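Local coordinates for protein aminodeoxyfutalosine deaminase (Deinococcus radiodurans, PDB 2IMR) that deaminates aminodeoxyfutalosine to futalosine in menaquinone biosynthesis, using one zinc ion per subunit, and acts more weakly on adenosine and related nucleosides, at residues A[112-117]-A[242-247]; A[238-243]-A[301-306]. One frame throughout, in Å; residues are numbered along the deposited sequence.

Interaction 1: A[112-117]-A[242-247]; sequences LPYFQW and AEHPTE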
# COMPACT_ATOMS: atom_id res chain seq x y z
N LEU A 112 -11.73 11.96 -9.36
CA LEU A 112 -10.35 12.10 -9.82
C LEU A 112 -10.22 12.17 -11.34
O LEU A 112 -10.22 11.15 -12.03
CB LEU A 112 -9.52 10.94 -9.26
CG LEU A 112 -9.64 10.74 -7.74
CD1 LEU A 112 -8.68 9.64 -7.28
CD2 LEU A 112 -9.32 12.04 -7.02
N PRO A 113 -10.08 13.39 -11.89
CA PRO A 113 -9.95 13.65 -13.32
C PRO A 113 -8.93 12.80 -14.07
O PRO A 113 -9.23 12.29 -15.16
CB PRO A 113 -9.61 15.13 -13.37
CG PRO A 113 -10.38 15.67 -12.22
CD PRO A 113 -10.08 14.66 -11.14
N TYR A 114 -7.73 12.63 -13.51
CA TYR A 114 -6.70 11.87 -14.18
C TYR A 114 -7.02 10.39 -14.37
O TYR A 114 -6.39 9.72 -15.20
CB TYR A 114 -5.34 12.05 -13.49
CG TYR A 114 -5.32 11.74 -12.02
CD1 TYR A 114 -4.97 10.47 -11.56
CD2 TYR A 114 -5.62 12.72 -11.07
CE1 TYR A 114 -4.92 10.18 -10.21
CE2 TYR A 114 -5.58 12.44 -9.71
CZ TYR A 114 -5.22 11.17 -9.29
OH TYR A 114 -5.17 10.88 -7.94
N PHE A 115 -7.98 9.87 -13.62
CA PHE A 115 -8.37 8.47 -13.80
C PHE A 115 -9.14 8.40 -15.12
O PHE A 115 -9.04 7.43 -15.87
CB PHE A 115 -9.27 7.99 -12.67
CG PHE A 115 -8.54 7.28 -11.57
CD1 PHE A 115 -7.61 7.95 -10.78
CD2 PHE A 115 -8.78 5.93 -11.32
CE1 PHE A 115 -6.94 7.30 -9.75
CE2 PHE A 115 -8.10 5.26 -10.29
CZ PHE A 115 -7.18 5.95 -9.51
N GLN A 116 -9.92 9.45 -15.39
CA GLN A 116 -10.72 9.53 -16.60
C GLN A 116 -9.86 9.68 -17.84
O GLN A 116 -10.23 9.22 -18.93
CB GLN A 116 -11.68 10.73 -16.50
CG GLN A 116 -12.59 10.71 -15.29
CD GLN A 116 -13.46 9.47 -15.23
OE1 GLN A 116 -14.13 9.12 -16.21
NE2 GLN A 116 -13.45 8.79 -14.09
N TRP A 117 -8.70 10.31 -17.69
CA TRP A 117 -7.81 10.52 -18.83
C TRP A 117 -7.23 9.21 -19.36
O TRP A 117 -6.69 9.17 -20.46
CB TRP A 117 -6.68 11.49 -18.45
CG TRP A 117 -7.18 12.82 -17.96
CD1 TRP A 117 -8.40 13.38 -18.23
CD2 TRP A 117 -6.49 13.75 -17.12
NE1 TRP A 117 -8.51 14.60 -17.60
CE2 TRP A 117 -7.35 14.85 -16.92
CE3 TRP A 117 -5.23 13.76 -16.51
CZ2 TRP A 117 -6.99 15.95 -16.13
CZ3 TRP A 117 -4.87 14.86 -15.73
CH2 TRP A 117 -5.75 15.94 -15.55
N ALA A 242 -0.43 13.13 -3.09
CA ALA A 242 0.42 13.54 -4.21
C ALA A 242 0.61 12.47 -5.28
O ALA A 242 1.71 12.29 -5.82
CB ALA A 242 1.78 14.00 -3.68
N GLU A 243 -0.48 11.79 -5.63
CA GLU A 243 -0.42 10.74 -6.63
C GLU A 243 -0.08 11.24 -8.03
O GLU A 243 0.85 10.74 -8.66
CB GLU A 243 -1.74 9.96 -6.68
CG GLU A 243 -1.75 8.85 -7.74
CD GLU A 243 -3.02 8.04 -7.73
OE1 GLU A 243 -4.05 8.55 -7.24
OE2 GLU A 243 -3.00 6.90 -8.25
N HIS A 244 -0.82 12.25 -8.51
CA HIS A 244 -0.60 12.81 -9.85
C HIS A 244 0.03 14.20 -9.75
O HIS A 244 -0.23 14.94 -8.80
CB HIS A 244 -1.95 12.87 -10.58
CG HIS A 244 -1.84 13.05 -12.06
ND1 HIS A 244 -1.78 14.29 -12.66
CD2 HIS A 244 -1.78 12.15 -13.07
CE1 HIS A 244 -1.68 14.14 -13.97
NE2 HIS A 244 -1.68 12.85 -14.24
N PRO A 245 0.88 14.57 -10.72
CA PRO A 245 1.51 15.90 -10.65
C PRO A 245 0.53 17.07 -10.59
O PRO A 245 0.84 18.11 -10.00
CB PRO A 245 2.39 15.93 -11.91
CG PRO A 245 1.72 14.97 -12.84
CD PRO A 245 1.33 13.84 -11.92
N THR A 246 -0.65 16.90 -11.17
CA THR A 246 -1.65 17.97 -11.16
C THR A 246 -2.19 18.25 -9.76
O THR A 246 -2.83 19.28 -9.53
CB THR A 246 -2.81 17.65 -12.13
OG1 THR A 246 -3.29 16.32 -11.90
CG2 THR A 246 -2.35 17.77 -13.58
N GLU A 247 -1.95 17.34 -8.82
CA GLU A 247 -2.39 17.55 -7.44
C GLU A 247 -1.44 18.56 -6.80
O GLU A 247 -1.87 19.50 -6.13
CB GLU A 247 -2.36 16.24 -6.65
CG GLU A 247 -2.81 16.40 -5.19
CD GLU A 247 -2.66 15.13 -4.37
OE1 GLU A 247 -2.84 14.04 -4.94
OE2 GLU A 247 -2.37 15.23 -3.15
O HOH W 1 -3.30 13.06 -7.44
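The ring of Tyr114 overlaps the side chain of His244 in an offset stack, with the two planes 17° apart. Each residue lays its CB over the other's ring: His244 CB sits over the centre of the Tyr114 ring, 3.6 Å from its centroid, and Tyr114 CB lies over the His244 face nearer the rim. Trp117 adds an offset edge-to-face contact, its CZ3 3.7 Å from His244 CE1, completing an aromatic cluster. His244 is the N-cap of helix 245-253, and its ND1 accepts from Thr246 N at 3.2 Å. ND1 also shares a hydrogen bond with Thr246 OG1, and these bonds fix the ring's rotation. CG of Glu243 is anti to the backbone N (chi1 179°) and the chain runs on extended; OE1 lies at the edge of the Tyr114 ring. Tyr114 OH donates to Glu243 OE1 at 2.7 Å, from above the carboxylate plane. A water links His244 N and Glu247 OE1 and gives a weak bond to Tyr114 OH. A phenylalanine in place of Tyr114 would probably leave Glu243 OE1 without this donor and its carboxylate freer to turn. Glu243 is probably the proton donor of the reaction, so the phenol probably helps position it.

Interaction 2: A[238-243]-A[301-306]; sequences QIHVAE and LVHMVN. With ZN (zinc ion), chain B.
Strands 238-241 and 301-303 run parallel, their axes 41° apart, joined by Val302 N to Ile239 O at 2.8 Å and Val241 N to Val302 O at 2.9 Å. Beyond the strands, Met304 N bonds to Val241 O and Asn306 N to Ala242 O. His240 and Val302 share the face that looks to the metal. His240 NE2 binds the zinc ion at 2.1 Å, its ND1 is hydrogen-bonded to His213 O, and His99 and His101 complete the protein ligands seen. A water modelled rather close to the zinc ion is hydrogen-bonded to His303 NE2 at 3.0 Å. The His303 ring is held between two groups: Val302 CG1 lies over the centre of one face, and the Glu243 carboxylate, whose OE1 is hydrogen-bonded to Tyr114 OH, stacks on the other, its plane 8° from the ring. On the other face of the sheet Ile239 packs on Leu301. Val241 CG2 also reaches Leu301 CD2, at 4.0 Å. Met304 SD rests against Val241 CB. The two strands are neighbours in the TIM-type barrel of the amidohydrolase family: helix 285-292 packs on Val241 and Met304, helix 309-318 on Leu301 and Met304, while His240 touches Glu175 of strand 170-176.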
# COMPACT_ATOMS: atom_id res chain seq x y z
N GLN A 238 -4.53 5.43 6.33
CA GLN A 238 -3.92 5.43 5.01
C GLN A 238 -4.58 6.57 4.25
O GLN A 238 -5.81 6.67 4.22
CB GLN A 238 -4.12 4.10 4.26
CG GLN A 238 -2.88 3.20 4.32
CD GLN A 238 -2.91 2.05 3.32
OE1 GLN A 238 -3.30 2.22 2.17
NE2 GLN A 238 -2.48 0.87 3.75
N ILE A 239 -3.75 7.43 3.67
CA ILE A 239 -4.23 8.59 2.91
C ILE A 239 -3.49 8.59 1.56
O ILE A 239 -2.27 8.43 1.54
CB ILE A 239 -3.89 9.93 3.63
CG1 ILE A 239 -4.40 9.89 5.08
CG2 ILE A 239 -4.52 11.11 2.88
CD1 ILE A 239 -3.96 11.08 5.91
N HIS A 240 -4.22 8.75 0.46
CA HIS A 240 -3.57 8.82 -0.86
C HIS A 240 -3.05 10.24 -0.96
O HIS A 240 -3.84 11.18 -0.86
CB HIS A 240 -4.57 8.61 -2.00
CG HIS A 240 -5.29 7.30 -1.95
ND1 HIS A 240 -6.49 7.13 -1.31
CD2 HIS A 240 -4.99 6.10 -2.51
CE1 HIS A 240 -6.91 5.89 -1.48
NE2 HIS A 240 -6.01 5.24 -2.20
N VAL A 241 -1.75 10.42 -1.18
CA VAL A 241 -1.21 11.77 -1.24
C VAL A 241 -0.24 12.01 -2.40
O VAL A 241 0.64 11.19 -2.66
CB VAL A 241 -0.48 12.12 0.08
CG1 VAL A 241 0.04 13.56 0.03
CG2 VAL A 241 -1.43 11.94 1.25
N ALA A 242 -0.43 13.13 -3.09
CA ALA A 242 0.42 13.54 -4.21
C ALA A 242 0.61 12.47 -5.28
O ALA A 242 1.71 12.29 -5.82
CB ALA A 242 1.78 14.00 -3.68
N GLU A 243 -0.48 11.79 -5.63
CA GLU A 243 -0.42 10.74 -6.63
C GLU A 243 -0.08 11.24 -8.03
O GLU A 243 0.85 10.74 -8.66
CB GLU A 243 -1.74 9.96 -6.68
CG GLU A 243 -1.75 8.85 -7.74
CD GLU A 243 -3.02 8.04 -7.73
OE1 GLU A 243 -4.05 8.55 -7.24
OE2 GLU A 243 -3.00 6.90 -8.25
N LEU A 301 1.14 7.10 4.19
CA LEU A 301 0.85 7.88 2.99
C LEU A 301 1.06 7.04 1.74
O LEU A 301 2.12 6.45 1.54
CB LEU A 301 1.75 9.11 2.96
CG LEU A 301 1.73 9.95 4.25
CD1 LEU A 301 2.69 11.12 4.11
CD2 LEU A 301 0.30 10.45 4.53
N VAL A 302 0.04 7.01 0.89
CA VAL A 302 0.07 6.22 -0.34
C VAL A 302 0.40 7.01 -1.61
O VAL A 302 -0.06 8.14 -1.78
CB VAL A 302 -1.27 5.49 -0.53
CG1 VAL A 302 -1.19 4.54 -1.73
CG2 VAL A 302 -1.61 4.72 0.75
N HIS A 303 1.21 6.38 -2.47
CA HIS A 303 1.66 6.94 -3.74
C HIS A 303 2.81 7.90 -3.51
O HIS A 303 3.96 7.55 -3.77
CB HIS A 303 0.50 7.61 -4.49
CG HIS A 303 -0.57 6.63 -4.90
ND1 HIS A 303 -0.29 5.48 -5.61
CD2 HIS A 303 -1.91 6.62 -4.68
CE1 HIS A 303 -1.40 4.80 -5.80
NE2 HIS A 303 -2.40 5.47 -5.25
N MET A 304 2.52 9.12 -3.05
CA MET A 304 3.57 10.08 -2.74
C MET A 304 4.59 10.23 -3.86
O MET A 304 5.81 10.23 -3.62
CB MET A 304 4.29 9.63 -1.47
CG MET A 304 3.42 9.65 -0.23
SD MET A 304 3.11 11.35 0.25
CE MET A 304 4.68 11.72 1.10
N VAL A 305 4.10 10.37 -5.08
CA VAL A 305 4.98 10.49 -6.24
C VAL A 305 5.46 11.91 -6.48
O VAL A 305 6.64 12.15 -6.74
CB VAL A 305 4.26 9.98 -7.51
CG1 VAL A 305 5.09 10.29 -8.76
CG2 VAL A 305 4.03 8.48 -7.40
N ASN A 306 4.55 12.86 -6.37
CA ASN A 306 4.89 14.24 -6.63
C ASN A 306 5.11 15.06 -5.36
O ASN A 306 4.25 15.82 -4.94
CB ASN A 306 3.81 14.83 -7.53
CG ASN A 306 3.70 14.06 -8.84
OD1 ASN A 306 4.46 14.30 -9.77
ND2 ASN A 306 2.78 13.10 -8.90
ZN ZN B . -5.91 3.55 -3.41
O HOH W 2 -4.98 3.95 -4.89

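How the interactions relate
The two contacts have centres about 11 Å apart and share Ala242 and Glu243. Along the chain 112-117 comes first, then strand 238-241, the turn at 242-244 and helix 245-253, and last strand 300-303. Interaction 2 is the strand pairing in the barrel wall, next to the zinc. Interaction 1 lies farther from the chain centre, where short helix 113-116 meets the start of the helix that follows strand 238-241. Asn306 of interaction 2 also packs against His244 and Pro245 of interaction 1. Glu243 therefore has neighbours from both contacts, His303 from one and Tyr114 from the other, which is consistent with a proton donor held beside the metal site.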